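Local coordinates for uncharacterized protein (Bacteroides eggerthii DSM 20697, PDB 4ECO) that is of unknown function but folds as a leucine-rich repeat solenoid and probably binds other proteins, at residues A[140-145]-A[307-312]; A[152-157]-A[379-384]; A[290-295]-A[320-325]; A[401-406]-A[434-439]. One frame throughout, in Å; residues are numbered along the deposited sequence. Where two conformers were deposited one is given.

Interaction 1: residues A[140-145]-A[307-312]; sequences KMRMHY and IQIIYI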
# COMPACT_ATOMS: atom_id res chain seq x y z
N LYS A 140 -4.99 0.91 -15.05
CA LYS A 140 -3.70 0.31 -14.72
C LYS A 140 -2.75 1.39 -14.24
O LYS A 140 -2.18 1.28 -13.15
CB LYS A 140 -3.12 -0.42 -15.95
CG LYS A 140 -1.88 -1.27 -15.70
CD LYS A 140 -1.47 -2.01 -16.97
CE LYS A 140 -0.19 -2.81 -16.83
NZ LYS A 140 1.01 -2.00 -17.11
N MSE A 141 -2.64 2.46 -15.04
CA MSE A 141 -1.77 3.61 -14.83
C MSE A 141 -2.19 4.37 -13.60
O MSE A 141 -1.31 4.70 -12.80
CB MSE A 141 -1.73 4.50 -16.09
CG MSE A 141 -0.84 3.88 -17.19
SE MSE A 141 0.77 2.79 -16.50
CE MSE A 141 0.26 1.28 -17.26
N ARG A 142 -3.50 4.58 -13.38
CA ARG A 142 -4.04 5.24 -12.19
C ARG A 142 -3.58 4.51 -10.91
O ARG A 142 -3.25 5.15 -9.92
CB ARG A 142 -5.58 5.28 -12.24
CG ARG A 142 -6.15 6.41 -13.08
CD ARG A 142 -7.63 6.57 -12.85
NE ARG A 142 -8.08 7.92 -13.19
CZ ARG A 142 -9.35 8.32 -13.21
NH1 ARG A 142 -10.32 7.47 -12.93
NH2 ARG A 142 -9.65 9.57 -13.54
N MSE A 143 -3.54 3.16 -10.97
CA MSE A 143 -3.15 2.26 -9.87
C MSE A 143 -1.65 2.12 -9.71
O MSE A 143 -1.22 1.39 -8.80
CB MSE A 143 -3.73 0.85 -10.12
CG MSE A 143 -5.26 0.80 -10.16
SE MSE A 143 -6.10 1.63 -8.64
CE MSE A 143 -5.43 0.44 -7.23
N HIS A 144 -0.84 2.78 -10.56
CA HIS A 144 0.62 2.67 -10.52
C HIS A 144 1.20 3.14 -9.18
O HIS A 144 2.09 2.46 -8.68
CB HIS A 144 1.32 3.41 -11.67
CG HIS A 144 2.80 3.17 -11.71
ND1 HIS A 144 3.66 3.80 -10.81
CD2 HIS A 144 3.52 2.36 -12.52
CE1 HIS A 144 4.86 3.33 -11.09
NE2 HIS A 144 4.83 2.47 -12.12
N TYR A 145 0.73 4.29 -8.62
CA TYR A 145 1.30 4.76 -7.36
C TYR A 145 0.95 3.77 -6.26
O TYR A 145 1.81 3.43 -5.43
CB TYR A 145 0.83 6.18 -6.98
CG TYR A 145 1.52 6.75 -5.75
CD1 TYR A 145 1.02 6.53 -4.48
CD2 TYR A 145 2.67 7.53 -5.88
CE1 TYR A 145 1.63 7.08 -3.35
CE2 TYR A 145 3.29 8.08 -4.75
CZ TYR A 145 2.78 7.84 -3.50
OH TYR A 145 3.40 8.39 -2.41
N ILE A 307 -13.67 14.32 -7.23
CA ILE A 307 -12.45 13.59 -6.85
C ILE A 307 -12.81 12.16 -6.42
O ILE A 307 -13.77 11.95 -5.68
CB ILE A 307 -11.68 14.37 -5.76
CG1 ILE A 307 -11.15 15.72 -6.34
CG2 ILE A 307 -10.53 13.54 -5.19
CD1 ILE A 307 -10.74 16.80 -5.37
N GLN A 308 -12.06 11.19 -6.92
CA GLN A 308 -12.26 9.76 -6.68
C GLN A 308 -11.06 9.10 -6.00
O GLN A 308 -11.25 8.10 -5.30
CB GLN A 308 -12.55 9.04 -8.02
CG GLN A 308 -13.91 9.39 -8.62
CD GLN A 308 -14.21 8.79 -9.97
OE1 GLN A 308 -13.33 8.45 -10.76
NE2 GLN A 308 -15.49 8.74 -10.33
N ILE A 309 -9.83 9.62 -6.25
CA ILE A 309 -8.57 9.07 -5.72
C ILE A 309 -7.73 10.19 -5.13
O ILE A 309 -7.50 11.19 -5.79
CB ILE A 309 -7.77 8.29 -6.81
CG1 ILE A 309 -8.66 7.29 -7.58
CG2 ILE A 309 -6.52 7.61 -6.22
CD1 ILE A 309 -8.15 6.89 -8.94
N ILE A 310 -7.25 10.00 -3.89
CA ILE A 310 -6.37 10.94 -3.20
C ILE A 310 -5.10 10.20 -2.74
O ILE A 310 -5.18 9.26 -1.94
CB ILE A 310 -7.06 11.66 -2.00
CG1 ILE A 310 -8.31 12.47 -2.44
CG2 ILE A 310 -6.06 12.56 -1.27
CD1 ILE A 310 -9.12 13.15 -1.34
N TYR A 311 -3.94 10.62 -3.25
CA TYR A 311 -2.65 10.13 -2.79
C TYR A 311 -2.05 11.29 -2.00
O TYR A 311 -1.69 12.31 -2.60
CB TYR A 311 -1.73 9.65 -3.95
CG TYR A 311 -2.22 8.47 -4.75
CD1 TYR A 311 -2.29 7.20 -4.17
CD2 TYR A 311 -2.55 8.59 -6.09
CE1 TYR A 311 -2.73 6.09 -4.90
CE2 TYR A 311 -2.95 7.48 -6.84
CZ TYR A 311 -3.04 6.24 -6.24
OH TYR A 311 -3.42 5.14 -6.98
N ILE A 312 -2.07 11.21 -0.65
CA ILE A 312 -1.60 12.35 0.14
C ILE A 312 -0.57 11.86 1.23
O ILE A 312 -0.31 12.58 2.21
CB ILE A 312 -2.80 13.17 0.72
CG1 ILE A 312 -2.36 14.55 1.26
CG2 ILE A 312 -3.67 12.38 1.71
CD1 ILE A 312 -3.36 15.66 1.11
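Tyr145 lays its CB over the centre of the Tyr311 ring, 3.9 Å from that centroid and close to the ring normal, a CH-pi contact. Beyond CB the two side chains slide past each other in opposite directions. Their rings end up neither stacked nor edge-to-face, with planes 48° apart and Tyr145 CD1 3.4 Å from Tyr311 CD1. The CG of Tyr145 stands anti to its backbone N (chi1 -174°) and lies 4.1 Å from Tyr311 CD1. The opposite face of the Tyr311 ring carries Ile309 CG2 near the rim, so the phenol is layered between an aliphatic branch of its own strand and the helical segment. Its hydroxyl reaches on to donate a hydrogen bond to Arg142 O, 2.9 Å from Tyr311 OH; the donor is tilted 22° out of the carbonyl plane. Arg142 runs extended from CG to NE and crosses Ile309 obliquely, its CD 4.0 Å from Ile309 CD1. Across from Gln308 its guanidinium is nearly perpendicular to the amide, and Arg142 NH1 stays 3.8 Å from Gln308 OE1. The polar end is held by Asp253, in a salt bridge through NE, and by Gln276, bonded to NH2. Ile309 and Tyr311 occupy variable positions of a leucine-rich repeat strand, whose side chains face the concave surface, and the turn between helices 135-142 and 144-149 sits on that surface. Strand 309-311 lies between parallel strands 277-279 and 334-336; Tyr145 spans all three, also touching Asn279 and Glu336 of the flanking strands.

Interaction 2: residues A[152-157]-A[379-384]; sequences YDPRED and VENLSF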
# COMPACT_ATOMS: atom_id res chain seq x y z
N TYR A 152 0.23 -3.73 -0.01
CA TYR A 152 0.97 -4.65 0.86
C TYR A 152 0.04 -5.78 1.34
O TYR A 152 -1.15 -5.52 1.58
CB TYR A 152 1.54 -3.84 2.04
CG TYR A 152 2.47 -4.54 3.01
CD1 TYR A 152 3.80 -4.81 2.66
CD2 TYR A 152 2.10 -4.76 4.33
CE1 TYR A 152 4.68 -5.38 3.57
CE2 TYR A 152 2.98 -5.32 5.25
CZ TYR A 152 4.27 -5.62 4.87
OH TYR A 152 5.12 -6.16 5.80
N ASP A 153 0.56 -7.02 1.49
CA ASP A 153 -0.24 -8.12 2.02
C ASP A 153 -0.01 -8.22 3.55
O ASP A 153 1.09 -8.59 3.97
CB ASP A 153 0.07 -9.45 1.31
CG ASP A 153 -0.83 -10.62 1.65
OD1 ASP A 153 -1.83 -10.42 2.42
OD2 ASP A 153 -0.58 -11.74 1.13
N PRO A 154 -1.03 -7.89 4.39
CA PRO A 154 -0.84 -7.96 5.85
C PRO A 154 -0.51 -9.39 6.33
O PRO A 154 0.01 -9.52 7.44
CB PRO A 154 -2.17 -7.47 6.41
CG PRO A 154 -2.77 -6.64 5.29
CD PRO A 154 -2.38 -7.37 4.06
N ARG A 155 -0.73 -10.45 5.48
CA ARG A 155 -0.41 -11.83 5.86
C ARG A 155 1.13 -12.05 5.90
O ARG A 155 1.60 -13.02 6.48
CB ARG A 155 -1.08 -12.85 4.93
CG ARG A 155 -2.59 -12.69 4.90
CD ARG A 155 -3.24 -13.64 3.92
NE ARG A 155 -2.61 -13.51 2.61
CZ ARG A 155 -2.69 -14.41 1.64
NH1 ARG A 155 -3.38 -15.53 1.83
NH2 ARG A 155 -2.06 -14.22 0.49
N GLU A 156 1.90 -11.11 5.37
CA GLU A 156 3.36 -11.09 5.36
C GLU A 156 3.94 -11.27 6.79
O GLU A 156 4.98 -11.91 6.98
CB GLU A 156 3.85 -9.75 4.73
CG GLU A 156 5.35 -9.59 4.58
CD GLU A 156 6.11 -10.67 3.84
OE1 GLU A 156 5.58 -11.21 2.83
OE2 GLU A 156 7.26 -10.97 4.26
N ASP A 157 3.24 -10.72 7.78
CA ASP A 157 3.63 -10.76 9.18
C ASP A 157 3.45 -12.12 9.82
O ASP A 157 3.85 -12.29 10.99
CB ASP A 157 2.87 -9.71 9.98
CG ASP A 157 3.41 -8.33 9.74
OD1 ASP A 157 4.64 -8.20 9.55
OD2 ASP A 157 2.61 -7.36 9.77
N VAL A 379 -13.20 -4.13 -2.21
CA VAL A 379 -12.13 -3.97 -1.20
C VAL A 379 -11.34 -5.27 -1.05
O VAL A 379 -11.92 -6.33 -0.78
CB VAL A 379 -12.65 -3.51 0.17
CG1 VAL A 379 -11.53 -3.46 1.20
CG2 VAL A 379 -13.35 -2.17 0.08
N GLU A 380 -10.04 -5.18 -1.22
CA GLU A 380 -9.19 -6.35 -1.04
C GLU A 380 -8.52 -6.24 0.33
O GLU A 380 -8.89 -6.98 1.24
CB GLU A 380 -8.15 -6.50 -2.18
CG GLU A 380 -7.56 -7.90 -2.26
CD GLU A 380 -6.25 -8.13 -2.99
OE1 GLU A 380 -5.64 -7.15 -3.47
OE2 GLU A 380 -5.83 -9.31 -3.08
N ASN A 381 -7.60 -5.25 0.50
CA ASN A 381 -6.85 -5.03 1.74
C ASN A 381 -6.95 -3.59 2.23
O ASN A 381 -6.94 -2.64 1.43
CB ASN A 381 -5.36 -5.38 1.55
CG ASN A 381 -5.06 -6.83 1.28
OD1 ASN A 381 -5.57 -7.73 1.94
ND2 ASN A 381 -4.16 -7.09 0.36
N LEU A 382 -7.03 -3.44 3.58
CA LEU A 382 -7.05 -2.15 4.31
C LEU A 382 -5.96 -2.13 5.35
O LEU A 382 -5.57 -3.21 5.85
CB LEU A 382 -8.38 -1.86 5.00
CG LEU A 382 -9.66 -1.91 4.19
CD1 LEU A 382 -10.83 -1.83 5.12
CD2 LEU A 382 -9.69 -0.81 3.13
N SER A 383 -5.47 -0.92 5.69
CA SER A 383 -4.43 -0.81 6.70
C SER A 383 -4.60 0.40 7.63
O SER A 383 -4.73 1.55 7.19
CB SER A 383 -3.05 -0.74 6.08
OG SER A 383 -2.10 -0.80 7.12
N PHE A 384 -4.52 0.09 8.94
CA PHE A 384 -4.54 1.01 10.06
C PHE A 384 -3.29 0.77 10.89
O PHE A 384 -3.20 1.20 12.04
CB PHE A 384 -5.81 0.80 10.89
CG PHE A 384 -7.09 0.94 10.12
CD1 PHE A 384 -7.66 -0.16 9.47
CD2 PHE A 384 -7.77 2.16 10.07
CE1 PHE A 384 -8.87 -0.04 8.77
CE2 PHE A 384 -8.99 2.27 9.39
CZ PHE A 384 -9.54 1.17 8.76
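Asn381 reaches from its strand into the loop at Tyr152 and Pro154, and its side chain carries most of this small contact. The CB leaves the backbone in the direction of segment 152-157. At the next atom CG stands anti to the carbonyl carbon (chi1 -66°) and comes up to the proline ring, 3.9 Å from Pro154 CD, while Tyr152 O is 4.1 Å from the same Asn381 CG. The terminal amide, set at a slant to the pyrrolidine, rests its end against Pro154 CD and beside Tyr152 O; this is van der Waals packing next to a backbone carbonyl. Further along the strand the ring keeps only a distant touch, Pro154 CG lying 4.5 Å from Leu382 O. The loop that presents the proline is stiffened from within. Asp153 OD1 accepts from Arg155 N, which approaches from above the carboxylate plane and makes an Asx turn at the start of the 3-10 segment 154-157. The guanidinium of Arg155 meets the same carboxylate side-on and in its own plane: NE approaches both oxygens, and Arg155 NH2 forms a salt bridge of 3.0 Å to Asp153 OD2. Both oxygens thus take two donors, which probably favours a charged carboxylate. On the far side of the grip, Arg155 NH1 is bonded to Lys173 O. Asn381 also packs on Ser405 and Ala406 of the neighbouring strand 404-408. Asn381 and Ser383 hold variable strand positions of the LxxLxLxxN leucine-rich repeat motif, so the contact is one of a loop lying across the concave face of the solenoid.

Interaction 3: residues A[290-295]-A[320-325]; sequences QLKDDW and FPVETS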
# COMPACT_ATOMS: atom_id res chain seq x y z
N GLN A 290 -1.65 23.95 6.63
CA GLN A 290 -1.81 24.46 5.27
C GLN A 290 -2.34 23.38 4.30
O GLN A 290 -3.19 23.69 3.46
CB GLN A 290 -0.46 25.03 4.75
CG GLN A 290 -0.53 25.76 3.41
CD GLN A 290 -1.55 26.87 3.39
OE1 GLN A 290 -1.50 27.86 4.15
NE2 GLN A 290 -2.53 26.71 2.53
N LEU A 291 -1.84 22.14 4.41
CA LEU A 291 -2.29 21.04 3.55
C LEU A 291 -3.73 20.66 3.92
O LEU A 291 -4.52 20.43 3.01
CB LEU A 291 -1.34 19.85 3.65
CG LEU A 291 -1.48 18.78 2.57
CD1 LEU A 291 -1.08 19.30 1.21
CD2 LEU A 291 -0.68 17.57 2.90
N LYS A 292 -4.09 20.70 5.23
CA LYS A 292 -5.45 20.43 5.72
C LYS A 292 -6.41 21.45 5.11
O LYS A 292 -7.49 21.08 4.63
CB LYS A 292 -5.50 20.47 7.27
CG LYS A 292 -6.90 20.31 7.91
CD LYS A 292 -7.05 21.16 9.17
CE LYS A 292 -7.86 22.44 8.99
NZ LYS A 292 -9.34 22.20 8.94
N ASP A 293 -5.98 22.72 5.08
CA ASP A 293 -6.72 23.85 4.53
C ASP A 293 -6.87 23.73 2.99
O ASP A 293 -7.96 23.97 2.48
CB ASP A 293 -6.05 25.17 4.92
CG ASP A 293 -6.25 25.54 6.39
OD1 ASP A 293 -7.25 25.06 7.00
OD2 ASP A 293 -5.45 26.35 6.92
N ASP A 294 -5.80 23.32 2.27
CA ASP A 294 -5.84 23.14 0.81
C ASP A 294 -6.78 21.97 0.46
O ASP A 294 -7.58 22.11 -0.48
CB ASP A 294 -4.44 22.91 0.22
CG ASP A 294 -3.50 24.11 0.27
OD1 ASP A 294 -3.96 25.26 -0.03
OD2 ASP A 294 -2.29 23.91 0.51
N TRP A 295 -6.70 20.84 1.23
CA TRP A 295 -7.59 19.68 1.06
C TRP A 295 -9.04 20.13 1.30
O TRP A 295 -9.90 19.85 0.45
CB TRP A 295 -7.19 18.52 2.00
CG TRP A 295 -7.98 17.24 1.89
CD1 TRP A 295 -9.08 17.01 1.11
CD2 TRP A 295 -7.76 16.02 2.63
NE1 TRP A 295 -9.54 15.72 1.31
CE2 TRP A 295 -8.76 15.10 2.24
CE3 TRP A 295 -6.81 15.62 3.60
CZ2 TRP A 295 -8.83 13.80 2.78
CZ3 TRP A 295 -6.87 14.34 4.11
CH2 TRP A 295 -7.88 13.44 3.71
N PHE A 320 -7.54 15.66 9.35
CA PHE A 320 -8.29 15.83 8.11
C PHE A 320 -9.11 17.08 8.17
O PHE A 320 -9.43 17.52 9.28
CB PHE A 320 -9.26 14.62 7.91
CG PHE A 320 -8.69 13.26 7.59
CD1 PHE A 320 -7.33 13.09 7.35
CD2 PHE A 320 -9.52 12.16 7.49
CE1 PHE A 320 -6.82 11.84 7.03
CE2 PHE A 320 -9.01 10.90 7.17
CZ PHE A 320 -7.66 10.75 6.95
N PRO A 321 -9.62 17.59 7.01
CA PRO A 321 -10.59 18.70 7.06
C PRO A 321 -11.87 18.31 7.85
O PRO A 321 -12.12 17.12 8.09
CB PRO A 321 -10.92 18.92 5.58
CG PRO A 321 -9.73 18.40 4.85
CD PRO A 321 -9.39 17.18 5.61
N VAL A 322 -12.67 19.32 8.23
CA VAL A 322 -13.93 19.19 8.98
C VAL A 322 -14.88 18.17 8.29
O VAL A 322 -14.90 18.10 7.05
CB VAL A 322 -14.59 20.59 9.10
CG1 VAL A 322 -15.95 20.53 9.78
CG2 VAL A 322 -13.66 21.56 9.82
N GLU A 323 -15.65 17.37 9.11
CA GLU A 323 -16.60 16.35 8.65
C GLU A 323 -17.53 16.88 7.55
O GLU A 323 -17.71 16.19 6.55
CB GLU A 323 -17.45 15.81 9.82
CG GLU A 323 -16.66 15.15 10.95
CD GLU A 323 -17.33 14.00 11.69
OE1 GLU A 323 -18.52 13.71 11.40
OE2 GLU A 323 -16.65 13.38 12.53
N THR A 324 -18.09 18.11 7.73
CA THR A 324 -19.04 18.76 6.79
C THR A 324 -18.41 19.00 5.39
O THR A 324 -19.13 19.05 4.38
CB THR A 324 -19.59 20.08 7.37
OG1 THR A 324 -18.56 21.07 7.37
CG2 THR A 324 -20.15 19.94 8.78
N SER A 325 -17.07 19.14 5.32
CA SER A 325 -16.36 19.34 4.07
C SER A 325 -16.07 17.99 3.45
O SER A 325 -16.27 17.83 2.25
CB SER A 325 -15.08 20.13 4.31
OG SER A 325 -15.35 21.49 4.63
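Helix 288-300 passes the loop that leads into helix 323-326 most closely at Lys292 and Pro321, whose CA atoms are 5.6 Å apart. In the leucine-rich repeat solenoid this is the side turned away from the concave strands, where the convex elements of successive repeats pack together. Trp295 and Pro321 carry most of the contact. The CG of Trp295 stands anti to the backbone N (chi1 -177°), and the indole offers one face to Pro321, which crosses it at about a right angle. Pro321 CD sits 3.8 Å from the centroid of the six-membered ring, a CH-pi contact, while Pro321 CG lies 3.6 Å from Trp295 CG. The far end of the indole meets Phe320: Trp295 CH2 stands over one face of the phenyl toward its rim, and the planes are inclined at 56°, neither stacked nor edge-to-face. Lys292 bends over the loop, its CG 3.9 Å from Phe320 C, and its NZ is hydrogen-bonded to Gln296 of its own helix. The same Gln296 OE1 accepts from Val322 N, the residue at the N-cap of helix 323-326. Pro321 CG also approaches the helix backbone, 3.5 Å from Lys292 O.

Interaction 4: residues A[401-406]-A[434-439]; sequences VSVMSA and NVSSIN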
# COMPACT_ATOMS: atom_id res chain seq x y z
N VAL A 401 -21.91 -9.67 2.47
CA VAL A 401 -21.68 -10.75 1.50
C VAL A 401 -20.27 -10.66 0.91
O VAL A 401 -19.64 -11.70 0.71
CB VAL A 401 -22.75 -10.80 0.39
CG1 VAL A 401 -24.11 -11.19 0.95
CG2 VAL A 401 -22.86 -9.47 -0.37
N SER A 402 -19.78 -9.45 0.63
CA SER A 402 -18.45 -9.23 0.09
C SER A 402 -17.42 -9.38 1.20
O SER A 402 -17.52 -8.70 2.22
CB SER A 402 -18.34 -7.87 -0.60
OG SER A 402 -19.10 -6.86 0.06
N VAL A 403 -16.48 -10.32 1.03
CA VAL A 403 -15.47 -10.61 2.05
C VAL A 403 -14.14 -10.05 1.60
O VAL A 403 -13.64 -10.39 0.53
CB VAL A 403 -15.37 -12.12 2.42
CG1 VAL A 403 -14.29 -12.38 3.48
CG2 VAL A 403 -16.71 -12.65 2.89
N MSE A 404 -13.57 -9.18 2.45
CA MSE A 404 -12.26 -8.57 2.24
C MSE A 404 -11.16 -9.63 2.42
O MSE A 404 -11.38 -10.64 3.10
CB MSE A 404 -12.05 -7.40 3.21
CG MSE A 404 -13.14 -6.32 3.12
SE MSE A 404 -12.80 -4.80 4.29
CE MSE A 404 -13.36 -5.57 5.96
N SER A 405 -10.01 -9.43 1.77
CA SER A 405 -8.88 -10.36 1.84
C SER A 405 -8.22 -10.31 3.23
O SER A 405 -8.22 -11.33 3.92
CB SER A 405 -7.85 -10.08 0.75
OG SER A 405 -8.16 -10.69 -0.50
N ALA A 406 -7.70 -9.13 3.66
CA ALA A 406 -7.01 -8.95 4.94
C ALA A 406 -7.09 -7.51 5.44
O ALA A 406 -7.07 -6.57 4.64
CB ALA A 406 -5.55 -9.36 4.81
N ASN A 434 -16.08 -8.49 8.00
CA ASN A 434 -16.23 -9.30 6.78
C ASN A 434 -14.88 -9.40 6.10
O ASN A 434 -14.64 -8.79 5.05
CB ASN A 434 -17.28 -8.65 5.86
CG ASN A 434 -17.02 -7.19 5.56
OD1 ASN A 434 -16.77 -6.36 6.46
ND2 ASN A 434 -17.03 -6.85 4.28
N VAL A 435 -13.95 -10.16 6.72
CA VAL A 435 -12.57 -10.29 6.21
C VAL A 435 -12.06 -11.71 6.47
O VAL A 435 -12.45 -12.34 7.45
CB VAL A 435 -11.63 -9.21 6.82
CG1 VAL A 435 -11.42 -9.40 8.32
CG2 VAL A 435 -10.31 -9.15 6.09
N SER A 436 -11.19 -12.21 5.57
CA SER A 436 -10.58 -13.54 5.66
C SER A 436 -9.37 -13.53 6.61
O SER A 436 -9.16 -14.52 7.32
CB SER A 436 -10.16 -14.04 4.28
OG SER A 436 -11.24 -14.05 3.35
N SER A 437 -8.59 -12.43 6.65
CA SER A 437 -7.40 -12.38 7.51
C SER A 437 -7.33 -11.10 8.36
O SER A 437 -7.55 -10.01 7.85
CB SER A 437 -6.13 -12.49 6.66
OG SER A 437 -4.95 -12.62 7.44
N ILE A 438 -6.99 -11.25 9.64
CA ILE A 438 -6.87 -10.09 10.52
C ILE A 438 -5.46 -10.11 11.12
O ILE A 438 -4.99 -11.13 11.63
CB ILE A 438 -8.02 -9.94 11.59
CG1 ILE A 438 -7.91 -8.60 12.34
CG2 ILE A 438 -8.13 -11.12 12.53
CD1 ILE A 438 -9.16 -8.12 12.95
N ASN A 439 -4.77 -8.99 11.00
CA ASN A 439 -3.42 -8.85 11.53
C ASN A 439 -3.50 -7.96 12.75
O ASN A 439 -3.65 -6.75 12.62
CB ASN A 439 -2.45 -8.30 10.48
CG ASN A 439 -1.01 -8.29 10.93
OD1 ASN A 439 -0.67 -8.40 12.12
ND2 ASN A 439 -0.11 -8.14 9.98
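Met404 and Val435 pair as parallel strand neighbours, and round them the contact is tight. Met404 N donates to Asn434 O at 2.8 Å, and Ser436 N returns the bond to Met404 O at 2.9 Å, so the backbones are joined on both sides of Val435. Met404 CB lies 3.8 Å from Val435 CG2, a branch that leans on to within 3.5 Å of Ala406 CA. The selenomethionine side chain, bent at its last torsion, brings Met404 CE 3.5 Å from Asn434 OD1. Met404 and Val435 hold the first leucine positions of their LxxLxLxxN repeats and point to the solenoid interior, where Met404 also packs on Leu382. After the corners at Ser405 and Ser436, Ala406 and Ser437 pair on the other face, the concave one, with their CB atoms 3.7 Å apart; Ser437 OG turns to Ser461 of the next strand. The backbone bond from Ser437 N to Ser405 O is weak. Looser still is the end toward solvent, where Val403 is exposed and touches mainly through CG1, 3.5 Å from Ser436 OG. One side chain ties this end down. Asn434 CG stands between its backbone N and carbonyl carbon (chi1 53°), and beyond it ND2 donates to Ser402 O at 2.8 Å, almost straight at 175° and in the plane of the amide.

Residues 140-145 and 152-157 (interactions 1 and 2) belong to the long insertion between strands 109-111 and 210-214. It runs along the concave face, meeting strand 309-311 and, about 18 Å on between centres, strand 381-383. Interaction 3 lies behind interaction 1, about 19 Å between centres: Ile310 and Ile312 pack on Trp295 and Leu291. Interaction 4, its centre about 10 Å from that of interaction 2, joins strands 404-408 and 435-439; Asp157 OD2 to Asn439 ND2 is a probable hydrogen bond between the two. Along the chain the segments of interactions 1 and 2 alternate, interaction 3 is nested inside the loop closed by interaction 2, and interaction 4 follows. Repeat-to-repeat contacts build the solenoid; the insertion fastens distant repeats across its concave side.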